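Local coordinates for protein hydrogenase maturation factor (Thermoanaerobacter tengcongensis, PDB 3VTH) that probably transfers the carbamoyl group of carbamoyl phosphate, with use of ATP, to the C-terminal cysteine of HypE during maturation of [NiFe]-hydrogenases, at residues A[537-541]-A[557-561]; A[550-556]-A[577-581]; A[601-605]-A[620-624]. All coordinates share one frame; numbering follows the deposited sequence.

Contact 1 of 3, residues A[537-541]-A[557-561]; sequences KYKPL and GFIFD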
loop_
_atom_site.group_PDB
_atom_site.type_symbol
_atom_site.label_atom_id
_atom_site.label_comp_id
_atom_site.label_asym_id
_atom_site.label_seq_id
_atom_site.Cartn_x
_atom_site.Cartn_y
_atom_site.Cartn_z
ATOM N N LYS A 537 -18.606 -24.284 7.771
ATOM C CA LYS A 537 -18.384 -25.676 8.166
ATOM C C LYS A 537 -17.065 -26.156 7.569
ATOM O O LYS A 537 -16.844 -26.031 6.362
ATOM C CB LYS A 537 -19.543 -26.597 7.729
ATOM C CG LYS A 537 -19.425 -28.034 8.277
ATOM C CD LYS A 537 -20.532 -28.956 7.720
ATOM C CE LYS A 537 -20.455 -30.364 8.351
ATOM N NZ LYS A 537 -21.490 -31.249 7.714
ATOM N N TYR A 538 -16.175 -26.652 8.430
ATOM C CA TYR A 538 -14.833 -27.089 8.013
ATOM C C TYR A 538 -14.860 -28.111 6.875
ATOM O O TYR A 538 -15.596 -29.087 6.955
ATOM C CB TYR A 538 -14.097 -27.708 9.204
ATOM C CG TYR A 538 -13.587 -26.685 10.181
ATOM C CD1 TYR A 538 -12.739 -25.667 9.757
ATOM C CD2 TYR A 538 -13.927 -26.750 11.535
ATOM C CE1 TYR A 538 -12.250 -24.716 10.648
ATOM C CE2 TYR A 538 -13.437 -25.810 12.435
ATOM C CZ TYR A 538 -12.599 -24.790 11.966
ATOM O OH TYR A 538 -12.086 -23.846 12.814
ATOM N N LYS A 539 -14.057 -27.874 5.833
ATOM C CA LYS A 539 -13.899 -28.818 4.730
ATOM C C LYS A 539 -12.446 -29.241 4.648
ATOM O O LYS A 539 -11.542 -28.418 4.897
ATOM C CB LYS A 539 -14.313 -28.180 3.388
ATOM C CG LYS A 539 -15.757 -27.679 3.342
ATOM C CD LYS A 539 -16.736 -28.872 3.423
ATOM C CE LYS A 539 -18.176 -28.397 3.555
ATOM N NZ LYS A 539 -19.113 -29.523 3.882
ATOM N N PRO A 540 -12.204 -30.511 4.276
ATOM C CA PRO A 540 -10.832 -31.001 4.157
ATOM C C PRO A 540 -10.159 -30.398 2.921
ATOM O O PRO A 540 -10.805 -30.217 1.881
ATOM C CB PRO A 540 -11.009 -32.521 4.006
ATOM C CG PRO A 540 -12.360 -32.679 3.324
ATOM C CD PRO A 540 -13.205 -31.538 3.906
ATOM N N LEU A 541 -8.885 -30.073 3.038
ATOM C CA LEU A 541 -8.137 -29.540 1.920
ATOM C C LEU A 541 -6.927 -30.446 1.735
ATOM O O LEU A 541 -5.984 -30.370 2.511
ATOM C CB LEU A 541 -7.695 -28.104 2.234
ATOM C CG LEU A 541 -7.325 -27.209 1.064
ATOM C CD1 LEU A 541 -8.603 -26.634 0.482
ATOM C CD2 LEU A 541 -6.405 -26.073 1.522
ATOM N N GLY A 557 -12.274 -31.229 -2.129
ATOM C CA GLY A 557 -12.371 -31.089 -0.683
ATOM C C GLY A 557 -13.737 -30.582 -0.236
ATOM O O GLY A 557 -14.340 -31.143 0.681
ATOM N N PHE A 558 -14.244 -29.542 -0.889
ATOM C CA PHE A 558 -15.536 -28.950 -0.495
ATOM C C PHE A 558 -16.713 -29.907 -0.727
ATOM O O PHE A 558 -17.734 -29.821 -0.022
ATOM C CB PHE A 558 -15.780 -27.608 -1.212
ATOM C CG PHE A 558 -15.211 -26.411 -0.482
ATOM C CD1 PHE A 558 -16.046 -25.392 -0.029
ATOM C CD2 PHE A 558 -13.849 -26.330 -0.197
ATOM C CE1 PHE A 558 -15.525 -24.275 0.668
ATOM C CE2 PHE A 558 -13.322 -25.228 0.489
ATOM C CZ PHE A 558 -14.175 -24.200 0.931
ATOM N N ILE A 559 -16.559 -30.813 -1.699
ATOM C CA ILE A 559 -17.641 -31.741 -2.060
ATOM C C ILE A 559 -17.380 -33.192 -1.649
ATOM O O ILE A 559 -18.129 -34.082 -2.052
ATOM C CB ILE A 559 -17.967 -31.689 -3.583
ATOM C CG1 ILE A 559 -16.797 -32.224 -4.433
ATOM C CG2 ILE A 559 -18.390 -30.275 -3.970
ATOM C CD1 ILE A 559 -17.140 -32.488 -5.929
ATOM N N PHE A 560 -16.340 -33.423 -0.837
ATOM C CA PHE A 560 -15.834 -34.784 -0.554
ATOM C C PHE A 560 -16.896 -35.803 -0.121
ATOM O O PHE A 560 -16.832 -36.981 -0.498
ATOM C CB PHE A 560 -14.684 -34.747 0.465
ATOM C CG PHE A 560 -15.136 -34.687 1.910
ATOM C CD1 PHE A 560 -15.029 -35.814 2.730
ATOM C CD2 PHE A 560 -15.682 -33.517 2.444
ATOM C CE1 PHE A 560 -15.448 -35.770 4.069
ATOM C CE2 PHE A 560 -16.103 -33.462 3.791
ATOM C CZ PHE A 560 -15.982 -34.582 4.598
ATOM N N ASP A 561 -17.866 -35.359 0.670
ATOM C CA ASP A 561 -18.859 -36.294 1.223
ATOM C C ASP A 561 -20.155 -36.338 0.417
ATOM O O ASP A 561 -21.159 -36.864 0.887
ATOM C CB ASP A 561 -19.164 -35.946 2.687
ATOM C CG ASP A 561 -19.616 -34.508 2.862
ATOM O OD1 ASP A 561 -19.738 -33.785 1.851
ATOM O OD2 ASP A 561 -19.842 -34.092 4.013
HETATM O O HOH W 1 -21.183 -31.623 4.972
HETATM O O HOH W 2 -18.931 -31.110 2.003
#

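Contact 2 of 3, residues A[550-556]-A[577-581]; sequences KIYRTAL and ELDII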
loop_
_atom_site.group_PDB
_atom_site.type_symbol
_atom_site.label_atom_id
_atom_site.label_comp_id
_atom_site.label_asym_id
_atom_site.label_seq_id
_atom_site.Cartn_x
_atom_site.Cartn_y
_atom_site.Cartn_z
ATOM N N LYS A 550 -3.729 -25.799 -7.637
ATOM C CA LYS A 550 -4.595 -26.787 -8.294
ATOM C C LYS A 550 -5.982 -26.763 -7.640
ATOM O O LYS A 550 -6.309 -27.615 -6.811
ATOM C CB LYS A 550 -3.970 -28.184 -8.256
ATOM C CG LYS A 550 -2.688 -28.315 -9.084
ATOM C CD LYS A 550 -2.451 -29.737 -9.524
ATOM C CE LYS A 550 -1.505 -29.798 -10.717
ATOM N NZ LYS A 550 -1.934 -30.850 -11.695
ATOM N N ILE A 551 -6.785 -25.770 -8.015
ATOM C CA ILE A 551 -8.026 -25.474 -7.302
ATOM C C ILE A 551 -9.144 -26.500 -7.483
ATOM O O ILE A 551 -10.101 -26.498 -6.717
ATOM C CB ILE A 551 -8.563 -24.039 -7.577
ATOM C CG1 ILE A 551 -9.103 -23.906 -9.001
ATOM C CG2 ILE A 551 -7.484 -22.981 -7.264
ATOM C CD1 ILE A 551 -9.802 -22.565 -9.248
ATOM N N TYR A 552 -9.038 -27.371 -8.485
ATOM C CA TYR A 552 -10.000 -28.470 -8.571
ATOM C C TYR A 552 -9.883 -29.382 -7.337
ATOM O O TYR A 552 -10.862 -29.997 -6.935
ATOM C CB TYR A 552 -9.875 -29.258 -9.885
ATOM C CG TYR A 552 -8.532 -29.931 -10.081
ATOM C CD1 TYR A 552 -7.466 -29.248 -10.677
ATOM C CD2 TYR A 552 -8.329 -31.259 -9.683
ATOM C CE1 TYR A 552 -6.228 -29.871 -10.861
ATOM C CE2 TYR A 552 -7.101 -31.889 -9.865
ATOM C CZ TYR A 552 -6.057 -31.191 -10.453
ATOM O OH TYR A 552 -4.840 -31.810 -10.628
ATOM N N ARG A 553 -8.694 -29.428 -6.725
ATOM C CA ARG A 553 -8.478 -30.153 -5.467
ATOM C C ARG A 553 -9.213 -29.496 -4.306
ATOM O O ARG A 553 -9.715 -30.171 -3.403
ATOM C CB ARG A 553 -6.989 -30.233 -5.135
ATOM C CG ARG A 553 -6.142 -31.028 -6.139
ATOM C CD ARG A 553 -4.657 -30.939 -5.782
ATOM N NE ARG A 553 -4.348 -31.525 -4.473
ATOM C CZ ARG A 553 -3.725 -32.688 -4.286
ATOM N NH1 ARG A 553 -3.311 -33.419 -5.318
ATOM N NH2 ARG A 553 -3.503 -33.123 -3.054
ATOM N N THR A 554 -9.267 -28.169 -4.327
ATOM C CA THR A 554 -10.027 -27.432 -3.333
ATOM C C THR A 554 -11.503 -27.752 -3.496
ATOM O O THR A 554 -12.189 -28.022 -2.510
ATOM C CB THR A 554 -9.800 -25.906 -3.441
ATOM O OG1 THR A 554 -8.468 -25.613 -3.024
ATOM C CG2 THR A 554 -10.769 -25.154 -2.530
ATOM N N ALA A 555 -11.986 -27.742 -4.737
ATOM C CA ALA A 555 -13.384 -28.088 -4.999
ATOM C C ALA A 555 -13.717 -29.505 -4.522
ATOM O O ALA A 555 -14.770 -29.730 -3.928
ATOM C CB ALA A 555 -13.722 -27.925 -6.477
ATOM N N LEU A 556 -12.834 -30.464 -4.793
ATOM C CA LEU A 556 -13.053 -31.849 -4.339
ATOM C C LEU A 556 -13.152 -31.946 -2.810
ATOM O O LEU A 556 -13.992 -32.672 -2.261
ATOM C CB LEU A 556 -11.947 -32.768 -4.859
ATOM C CG LEU A 556 -11.996 -33.043 -6.362
ATOM C CD1 LEU A 556 -10.749 -33.762 -6.803
ATOM C CD2 LEU A 556 -13.260 -33.859 -6.719
ATOM N N GLU A 577 -5.648 -39.853 -10.316
ATOM C CA GLU A 577 -5.482 -38.711 -9.426
ATOM C C GLU A 577 -6.692 -38.506 -8.504
ATOM O O GLU A 577 -6.527 -38.205 -7.316
ATOM C CB GLU A 577 -5.186 -37.439 -10.223
ATOM C CG GLU A 577 -4.987 -36.184 -9.365
ATOM C CD GLU A 577 -4.583 -34.959 -10.176
ATOM O OE1 GLU A 577 -4.677 -34.995 -11.427
ATOM O OE2 GLU A 577 -4.164 -33.957 -9.559
ATOM N N LEU A 578 -7.898 -38.684 -9.044
ATOM C CA LEU A 578 -9.123 -38.565 -8.250
ATOM C C LEU A 578 -9.148 -39.567 -7.086
ATOM O O LEU A 578 -9.395 -39.190 -5.942
ATOM C CB LEU A 578 -10.378 -38.742 -9.116
ATOM C CG LEU A 578 -11.708 -38.753 -8.343
ATOM C CD1 LEU A 578 -11.995 -37.363 -7.746
ATOM C CD2 LEU A 578 -12.862 -39.212 -9.226
ATOM N N ASP A 579 -8.898 -40.835 -7.399
ATOM C CA ASP A 579 -8.843 -41.904 -6.400
ATOM C C ASP A 579 -7.898 -41.533 -5.250
ATOM O O ASP A 579 -8.241 -41.673 -4.073
ATOM C CB ASP A 579 -8.368 -43.200 -7.064
ATOM C CG ASP A 579 -8.476 -44.411 -6.145
ATOM O OD1 ASP A 579 -9.613 -44.756 -5.740
ATOM O OD2 ASP A 579 -7.423 -45.034 -5.853
ATOM N N ILE A 580 -6.717 -41.048 -5.609
ATOM C CA ILE A 580 -5.689 -40.717 -4.637
ATOM C C ILE A 580 -6.117 -39.560 -3.746
ATOM O O ILE A 580 -5.981 -39.624 -2.511
ATOM C CB ILE A 580 -4.345 -40.452 -5.347
ATOM C CG1 ILE A 580 -3.828 -41.773 -5.939
ATOM C CG2 ILE A 580 -3.339 -39.795 -4.401
ATOM C CD1 ILE A 580 -2.631 -41.645 -6.871
ATOM N N ILE A 581 -6.652 -38.509 -4.365
ATOM C CA ILE A 581 -7.123 -37.347 -3.618
ATOM C C ILE A 581 -8.186 -37.762 -2.594
ATOM O O ILE A 581 -8.092 -37.395 -1.425
ATOM C CB ILE A 581 -7.678 -36.237 -4.555
ATOM C CG1 ILE A 581 -6.536 -35.574 -5.329
ATOM C CG2 ILE A 581 -8.467 -35.167 -3.757
ATOM C CD1 ILE A 581 -6.989 -34.712 -6.515
HETATM O O HOH W 3 -2.836 -32.658 -7.818
#

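Contact 3 of 3, residues A[601-605]-A[620-624]; sequences FDAVA and AAMEL. With AP2 (phosphomethylphosphonic acid adenosyl ester), chain H.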
loop_
_atom_site.group_PDB
_atom_site.type_symbol
_atom_site.label_atom_id
_atom_site.label_comp_id
_atom_site.label_asym_id
_atom_site.label_seq_id
_atom_site.Cartn_x
_atom_site.Cartn_y
_atom_site.Cartn_z
ATOM N N PHE A 601 -14.511 -19.292 -2.677
ATOM C CA PHE A 601 -14.419 -18.708 -4.020
ATOM C C PHE A 601 -13.719 -19.640 -5.009
ATOM O O PHE A 601 -14.215 -19.834 -6.120
ATOM C CB PHE A 601 -13.715 -17.339 -3.998
ATOM C CG PHE A 601 -14.667 -16.181 -3.857
ATOM C CD1 PHE A 601 -14.868 -15.301 -4.924
ATOM C CD2 PHE A 601 -15.361 -15.968 -2.662
ATOM C CE1 PHE A 601 -15.754 -14.211 -4.799
ATOM C CE2 PHE A 601 -16.246 -14.882 -2.527
ATOM C CZ PHE A 601 -16.450 -14.011 -3.605
ATOM N N ASP A 602 -12.591 -20.235 -4.603
ATOM C CA ASP A 602 -11.860 -21.151 -5.508
ATOM C C ASP A 602 -12.699 -22.381 -5.877
ATOM O O ASP A 602 -12.679 -22.829 -7.028
ATOM C CB ASP A 602 -10.528 -21.601 -4.906
ATOM C CG ASP A 602 -9.470 -20.496 -4.913
ATOM O OD1 ASP A 602 -9.680 -19.446 -5.567
ATOM O OD2 ASP A 602 -8.434 -20.685 -4.240
ATOM N N ALA A 603 -13.431 -22.919 -4.899
ATOM C CA ALA A 603 -14.328 -24.063 -5.145
ATOM C C ALA A 603 -15.405 -23.740 -6.198
ATOM O O ALA A 603 -15.685 -24.544 -7.108
ATOM C CB ALA A 603 -14.976 -24.534 -3.828
ATOM N N VAL A 604 -16.032 -22.574 -6.062
ATOM C CA VAL A 604 -17.019 -22.105 -7.048
ATOM C C VAL A 604 -16.397 -21.944 -8.428
ATOM O O VAL A 604 -16.956 -22.423 -9.424
ATOM C CB VAL A 604 -17.673 -20.760 -6.626
ATOM C CG1 VAL A 604 -18.594 -20.219 -7.743
ATOM C CG2 VAL A 604 -18.435 -20.936 -5.310
ATOM N N ALA A 605 -15.241 -21.283 -8.499
ATOM C CA ALA A 605 -14.600 -21.026 -9.802
ATOM C C ALA A 605 -14.287 -22.340 -10.549
ATOM O O ALA A 605 -14.524 -22.447 -11.762
ATOM C CB ALA A 605 -13.346 -20.181 -9.641
ATOM N N ALA A 620 -8.293 -16.951 -9.285
ATOM C CA ALA A 620 -9.612 -17.484 -9.607
ATOM C C ALA A 620 -10.699 -16.615 -8.975
ATOM O O ALA A 620 -11.725 -16.375 -9.582
ATOM C CB ALA A 620 -9.741 -18.944 -9.147
ATOM N N ALA A 621 -10.452 -16.091 -7.782
ATOM C CA ALA A 621 -11.466 -15.222 -7.158
ATOM C C ALA A 621 -11.640 -13.891 -7.906
ATOM O O ALA A 621 -12.756 -13.391 -8.047
ATOM C CB ALA A 621 -11.171 -15.008 -5.670
ATOM N N MET A 622 -10.538 -13.349 -8.415
ATOM C CA MET A 622 -10.558 -12.139 -9.231
ATOM C C MET A 622 -11.315 -12.345 -10.537
ATOM O O MET A 622 -12.082 -11.487 -10.956
ATOM C CB MET A 622 -9.118 -11.667 -9.513
ATOM C CG MET A 622 -8.396 -11.208 -8.235
ATOM S SD MET A 622 -6.621 -10.928 -8.501
ATOM C CE MET A 622 -6.698 -9.426 -9.476
ATOM N N GLU A 623 -11.104 -13.491 -11.178
ATOM C CA GLU A 623 -11.785 -13.751 -12.445
ATOM C C GLU A 623 -13.287 -13.937 -12.238
ATOM O O GLU A 623 -14.088 -13.439 -13.023
ATOM C CB GLU A 623 -11.166 -14.946 -13.163
ATOM C CG GLU A 623 -9.715 -14.676 -13.621
ATOM C CD GLU A 623 -9.135 -15.810 -14.450
ATOM O OE1 GLU A 623 -9.901 -16.723 -14.854
ATOM O OE2 GLU A 623 -7.915 -15.784 -14.711
ATOM N N LEU A 624 -13.649 -14.624 -11.158
ATOM C CA LEU A 624 -15.044 -14.840 -10.794
ATOM C C LEU A 624 -15.777 -13.515 -10.570
ATOM O O LEU A 624 -16.891 -13.319 -11.074
ATOM C CB LEU A 624 -15.127 -15.757 -9.561
ATOM C CG LEU A 624 -16.469 -16.353 -9.138
ATOM C CD1 LEU A 624 -17.107 -17.174 -10.268
ATOM C CD2 LEU A 624 -16.290 -17.200 -7.867
HETATM P PB AP2 H . -4.334 -14.833 3.791
HETATM O O1B AP2 H . -5.481 -15.455 3.034
HETATM O O2B AP2 H . -4.662 -14.226 5.120
HETATM O O3B AP2 H . -3.108 -15.710 3.777
HETATM C C3A AP2 H . -3.878 -13.441 2.723
HETATM P PA AP2 H . -5.116 -12.117 2.607
HETATM O O1A AP2 H . -4.319 -11.048 1.872
HETATM O O2A AP2 H . -5.834 -11.761 3.886
HETATM O "O5'" AP2 H . -6.262 -12.717 1.635
HETATM C "C5'" AP2 H . -5.931 -12.907 0.264
HETATM C "C4'" AP2 H . -7.018 -13.800 -0.290
HETATM O "O4'" AP2 H . -8.224 -13.050 -0.436
HETATM C "C3'" AP2 H . -6.700 -14.312 -1.680
HETATM O "O3'" AP2 H . -5.788 -15.414 -1.621
HETATM C "C2'" AP2 H . -8.091 -14.684 -2.151
HETATM O "O2'" AP2 H . -8.378 -15.980 -1.612
HETATM C "C1'" AP2 H . -8.984 -13.609 -1.516
HETATM N N9 AP2 H . -9.294 -12.612 -2.580
HETATM C C8 AP2 H . -8.429 -11.794 -3.231
HETATM N N7 AP2 H . -9.057 -11.052 -4.182
HETATM C C5 AP2 H . -10.361 -11.389 -4.152
HETATM C C6 AP2 H . -11.586 -10.993 -4.893
HETATM N N6 AP2 H . -11.545 -10.054 -5.871
HETATM N N1 AP2 H . -12.750 -11.611 -4.552
HETATM C C2 AP2 H . -12.824 -12.533 -3.568
HETATM N N3 AP2 H . -11.747 -12.948 -2.867
HETATM C C4 AP2 H . -10.514 -12.420 -3.111
HETATM O O HOH W 4 -7.425 -18.530 -6.944
#

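Contact 1 of 3, residues A[537-541]-A[557-561]
The far end of strand 530-542, in the Kae1-like region of HypF, packs on the C-terminal part of helix 551-559 and the residues that follow, with Lys539 and Pro540 meeting Gly557, Phe558 and Phe560. Two CH-pi contacts carry it. Lys539 CG stands over the centre of the Phe558 ring, 4.1 Å from the centroid and 11° off the normal; Pro540 CG lies over one face of the Phe560 ring, 3.8 Å from its centroid, while Asp561 CB covers the opposite face. The backbones are close as well: Gly557 CA is 3.1 Å from Pro540 O in a CA-H...O contact, and a CB on Gly557 would clash with that oxygen.

The Lys539 chain bends at its second torsion (chi2 -67°), and its CD passes 3.7 Å from Phe558 O. One water takes a bond from Lys539 NZ and donates to Phe558 O (2.7 Å) and Asp561 OD1 (2.8 Å). A second water accepts from Lys537 NZ and lies within bonding distance of Asp561 OD2. Lys539 also forms a salt bridge with Asp648. Strand 591-594 pairs with the backbone of 537-541 through Lys539 and Leu541, and Phe558 is packed among Val594 of that strand, Phe600 and Ala603 of helix 597-607, and Leu653 of helix 649-662.

Contact 2 of 3, residues A[550-556]-A[577-581]
Helix segments 551-556 and 577-581 cross at -52°, their axes 11.4 Å apart at closest approach, a separation bridged by long side chains. The polar link is a very short hydrogen bond from Tyr552 OH to Glu577 OE2 (2.5 Å). The two side chains approach from opposite directions: the carboxylate sits at the ring edge, its CD in the ring plane, with its own plane turned 84° to the ring. Glu577 reaches this far because its chain is extended, CG lying anti to the backbone N (chi1 -180°). The same OE2 accepts a bond from a water (2.5 Å) that in turn accepts one from Arg553 NH1 (2.7 Å), while Lys550 NZ donates to Tyr552 OH (3.2 Å). The nearby positive charges of Lys550 and Arg553, beyond salt-bridge range, would be expected to favour the ionised carboxylate.

The apolar half centres on Ile581. Its CD1 touches Arg553 CG (3.8 Å) and Leu556 CD1 (3.9 Å), and its CG1 lies over one face of the Arg553 guanidinium. Leu556 CD2 meets Leu578 CD1 at 3.9 Å, the two side chains crossing at about a right angle. A phenylalanine in place of Tyr552 would probably leave Glu577 OE2 without its direct protein donor and Lys550 NZ without the hydroxyl it binds.

Arg553 NH2 is held by Pro542 O at the end of strand 530-542. Helix 567-572 packs against Tyr552 and Leu556 through Phe569, and helix 597-607 meets Ile551 and Ala555.

Contact 3 of 3, residues A[601-605]-A[620-624]
Apolar packing dominates where Phe601, Val604 and Ala605 of helix 597-607 meet Ala620, Ala621 and Leu624 of helix 619-626. The short segments cross at 64° with axes 8.9 Å apart, a close approach that the alanines permit: Ala605 CB and Ala620 CB touch at 3.8 Å. Leu624 enters from the other helix with one methyl, CD2, which lies 3.8 Å from Phe601 CD1 and also touches Val604 CG1. This reach follows from its first torsion, which puts CG opposite the backbone N (chi1 -168°).

Polar contact between the helices runs through a water. Asp602 OD1 accepts a bond from it (2.8 Å), and the same water accepts one from Ala620 N (3.0 Å), so the carboxylate is joined to the other helix's backbone through one molecule. Its second oxygen, OD2, forms a salt bridge with Arg599.

Contacts with the bound nucleotide analogue AP2 come from both helices. The Phe601 ring presents a face to the adenine, whose C2 stands 3.6 Å above the ring plane and offset toward the rim; Ala621 CB approaches adenine N3 at 3.5 Å. Phe673 and His674 meet the Phe601 ring edge-to-face, and Met622, next to Ala621 in the chain, touches the second nucleotide analogue, APC. The crossing thus forms part of the wall of an adenine-binding pocket in the Kae1-like region, which belongs to the actin-ATPase clan.

In the fold
The three contacts form one continuous packing of helices 551-559, 575-587, 597-607 and 619-626 with the end of strand 530-542. Contacts 1 and 2 share helix 551-559, with centres 11 Å apart, and touch where Leu541 CD1 lies 3.7 Å from Thr554 OG1. The centre of contact 3 is about 16 Å from the centres of both. It meets contact 1 through Phe558 CG and Ala603 CB, 3.8 Å apart, and contact 2 through Ile551 CD1, which is 3.6 Å from Ala620 CB. Contact 3 borders AP2 directly; in contact 1 the Phe558 side chain is about 10 Å from AP2, whereas contact 2 is remote from the nucleotide and iron sites. The Ala621 side chain is about 13 Å from the iron ion.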